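PDB 5CE8: branched-chain amino acid aminotransferase from Thermoproteus uzoniensis, which probably transfers the amino group of leucine, isoleucine or valine to 2-oxoglutarate, using pyridoxal 5'-phosphate as cofactor. Local coordinates for residues V42-R47 with M64-R69. Sequence-based numbering, arbitrary orientation.
Sequences VFEGIR and MERLLR. With PLP (pyridoxal-5'-phosphate), chain D.
Glu44 and Arg66 form a buried salt bridge beside the cofactor phosphate. Arg66, a PLP-binding residue of this class-IV aminotransferase, is long enough to travel from helix to phosphate. With CG anti to the backbone N (chi1 -176°) and chi2 also extended, its CB, CG and CD run past Glu44 OE1, CB at 3.6 Å, before chi3 bends the chain. NE then gives Glu44 OE1 a nearly straight bond of 2.7 Å, and NH2 reaches Glu44 OE2 at 2.9 Å. Both oxygens use syn lone pairs, and the carboxylate and guanidinium planes lie only 23° apart, a side-on pairing that fixes the rotation of the guanidinium. At the tip NH2 also binds PLP O3P at 2.8 Å, NH1 adding a weak bond to the same oxygen. Glu44 is thus a second-shell residue, its carboxylate probably balancing the arginine's charge. Its OE2 is shared with ND1 of His63, so Glu44 links two PLP-binding residues.

Apolar branched residues suit the buried flank: Leu67 CD1 lies 3.7 Å from Glu44 CG and 4.0 Å from Val42 CG2. Farther along, unbranched Met64, bent at chi2, brings CE to 3.9 Å from Ile46 CD1.

The contact seats helix 60-74 on strand 41-50, whose neighbour, strand 102-109, pairs with Val42, Glu44 and Ile46; helix 82-95 packs against Met64.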
loop_
_atom_site.group_PDB
_atom_site.type_symbol
_atom_site.label_atom_id
_atom_site.label_comp_id
_atom_site.label_asym_id
_atom_site.label_seq_id
_atom_site.Cartn_x
_atom_site.Cartn_y
_atom_site.Cartn_z
ATOM N N VAL A 42 -25.905 1.758 -13.232
ATOM C CA VAL A 42 -26.060 2.530 -11.994
ATOM C C VAL A 42 -27.459 2.340 -11.410
ATOM O O VAL A 42 -28.436 2.030 -12.152
ATOM C CB VAL A 42 -25.740 3.993 -12.210
ATOM C CG1 VAL A 42 -24.346 4.097 -12.730
ATOM C CG2 VAL A 42 -26.658 4.683 -13.164
ATOM N N PHE A 43 -27.595 2.657 -10.126
ATOM C CA PHE A 43 -28.905 2.587 -9.499
ATOM C C PHE A 43 -29.019 3.686 -8.446
ATOM O O PHE A 43 -28.051 4.443 -8.189
ATOM C CB PHE A 43 -29.191 1.215 -8.904
ATOM C CG PHE A 43 -28.245 0.803 -7.809
ATOM C CD1 PHE A 43 -26.979 0.294 -8.114
ATOM C CD2 PHE A 43 -28.617 0.929 -6.493
ATOM C CE1 PHE A 43 -26.090 -0.012 -7.061
ATOM C CE2 PHE A 43 -27.799 0.523 -5.433
ATOM C CZ PHE A 43 -26.542 0.077 -5.723
ATOM N N GLU A 44 -30.207 3.734 -7.860
ATOM C CA GLU A 44 -30.566 4.605 -6.734
ATOM C C GLU A 44 -31.493 3.925 -5.746
ATOM O O GLU A 44 -32.063 2.847 -5.992
ATOM C CB GLU A 44 -31.262 5.865 -7.215
ATOM C CG GLU A 44 -30.325 7.004 -7.575
ATOM C CD GLU A 44 -29.460 7.460 -6.410
ATOM O OE1 GLU A 44 -28.317 7.861 -6.669
ATOM O OE2 GLU A 44 -29.947 7.339 -5.278
ATOM N N GLY A 45 -31.705 4.589 -4.620
ATOM C CA GLY A 45 -32.621 4.085 -3.595
ATOM C C GLY A 45 -33.319 5.324 -3.107
ATOM O O GLY A 45 -32.648 6.325 -2.843
ATOM N N ILE A 46 -34.644 5.310 -3.175
ATOM C CA ILE A 46 -35.414 6.485 -2.785
ATOM C C ILE A 46 -36.564 6.005 -1.969
ATOM O O ILE A 46 -37.214 5.038 -2.358
ATOM C CB ILE A 46 -35.957 7.268 -3.949
ATOM C CG1 ILE A 46 -34.824 7.598 -4.950
ATOM C CG2 ILE A 46 -36.692 8.519 -3.431
ATOM C CD1 ILE A 46 -35.273 8.212 -6.317
ATOM N N ARG A 47 -36.832 6.690 -0.864
ATOM C CA ARG A 47 -38.045 6.376 -0.101
ATOM C C ARG A 47 -39.173 7.363 -0.247
ATOM O O ARG A 47 -38.965 8.538 -0.496
ATOM C CB ARG A 47 -37.721 6.201 1.385
ATOM C CG ARG A 47 -37.167 4.837 1.712
ATOM C CD ARG A 47 -36.665 4.758 3.132
ATOM N NE ARG A 47 -37.750 4.233 3.855
ATOM C CZ ARG A 47 -37.751 3.182 4.639
ATOM N NH1 ARG A 47 -36.639 2.539 5.013
ATOM N NH2 ARG A 47 -38.948 2.844 5.118
ATOM N N MET A 64 -32.268 11.585 -8.278
ATOM C CA MET A 64 -32.122 11.556 -9.693
ATOM C C MET A 64 -30.924 12.333 -10.221
ATOM O O MET A 64 -30.280 11.872 -11.175
ATOM C CB MET A 64 -33.383 11.960 -10.385
ATOM C CG MET A 64 -34.581 10.953 -10.076
ATOM S SD MET A 64 -34.092 9.250 -10.396
ATOM C CE MET A 64 -35.680 8.464 -10.156
ATOM N N GLU A 65 -30.593 13.478 -9.655
ATOM C CA GLU A 65 -29.347 14.154 -10.064
ATOM C C GLU A 65 -28.142 13.240 -9.847
ATOM O O GLU A 65 -27.249 13.175 -10.656
ATOM C CB GLU A 65 -29.260 15.507 -9.368
ATOM C CG GLU A 65 -30.309 16.463 -9.989
ATOM C CD GLU A 65 -30.208 17.923 -9.566
ATOM O OE1 GLU A 65 -29.351 18.237 -8.688
ATOM O OE2 GLU A 65 -30.978 18.787 -10.143
ATOM N N ARG A 66 -28.133 12.517 -8.722
ATOM C CA ARG A 66 -27.014 11.660 -8.384
ATOM C C ARG A 66 -26.952 10.419 -9.316
ATOM O O ARG A 66 -25.842 10.021 -9.675
ATOM C CB ARG A 66 -27.009 11.199 -6.882
ATOM C CG ARG A 66 -25.815 10.410 -6.563
ATOM C CD ARG A 66 -25.733 9.970 -5.114
ATOM N NE ARG A 66 -26.774 9.023 -4.749
ATOM C CZ ARG A 66 -27.026 8.622 -3.485
ATOM N NH1 ARG A 66 -26.301 9.075 -2.483
ATOM N NH2 ARG A 66 -27.985 7.728 -3.226
ATOM N N LEU A 67 -28.106 9.853 -9.712
ATOM C CA LEU A 67 -28.108 8.774 -10.759
ATOM C C LEU A 67 -27.296 9.169 -12.006
ATOM O O LEU A 67 -26.517 8.351 -12.580
ATOM C CB LEU A 67 -29.556 8.433 -11.219
ATOM C CG LEU A 67 -29.808 7.099 -11.964
ATOM C CD1 LEU A 67 -29.805 5.861 -11.020
ATOM C CD2 LEU A 67 -31.044 7.089 -12.792
ATOM N N LEU A 68 -27.673 10.322 -12.529
ATOM C CA LEU A 68 -27.023 10.964 -13.657
ATOM C C LEU A 68 -25.494 11.219 -13.431
ATOM O O LEU A 68 -24.710 11.026 -14.375
ATOM C CB LEU A 68 -27.721 12.289 -13.954
ATOM C CG LEU A 68 -28.801 12.284 -15.039
ATOM C CD1 LEU A 68 -29.529 10.977 -15.046
ATOM C CD2 LEU A 68 -29.730 13.460 -14.894
ATOM N N ARG A 69 -25.082 11.682 -12.215
ATOM C CA ARG A 69 -23.641 11.875 -11.912
ATOM C C ARG A 69 -23.030 10.491 -11.919
ATOM O O ARG A 69 -21.975 10.320 -12.502
ATOM C CB ARG A 69 -23.365 12.580 -10.598
ATOM C CG ARG A 69 -23.749 14.070 -10.660
ATOM C CD ARG A 69 -22.988 14.889 -9.578
ATOM N NE ARG A 69 -23.426 14.395 -8.290
ATOM C CZ ARG A 69 -24.602 14.657 -7.742
ATOM N NH1 ARG A 69 -25.527 15.441 -8.318
ATOM N NH2 ARG A 69 -24.875 14.106 -6.613
HETATM N N1 PLP D . -23.124 3.691 1.177
HETATM C C2 PLP D . -23.096 3.025 0.027
HETATM C C2A PLP D . -21.949 2.122 -0.312
HETATM C C3 PLP D . -24.224 3.075 -0.893
HETATM O O3 PLP D . -24.218 2.294 -2.046
HETATM C C4 PLP D . -25.382 3.940 -0.534
HETATM C C4A PLP D . -26.603 4.090 -1.419
HETATM C C5 PLP D . -25.269 4.660 0.766
HETATM C C6 PLP D . -24.098 4.465 1.551
HETATM C C5A PLP D . -26.342 5.529 1.359
HETATM O O4P PLP D . -26.727 6.544 0.504
HETATM P P PLP D . -28.148 7.200 0.695
HETATM O O1P PLP D . -29.260 6.102 0.582
HETATM O O2P PLP D . -28.085 7.989 1.932
HETATM O O3P PLP D . -28.412 8.094 -0.485
#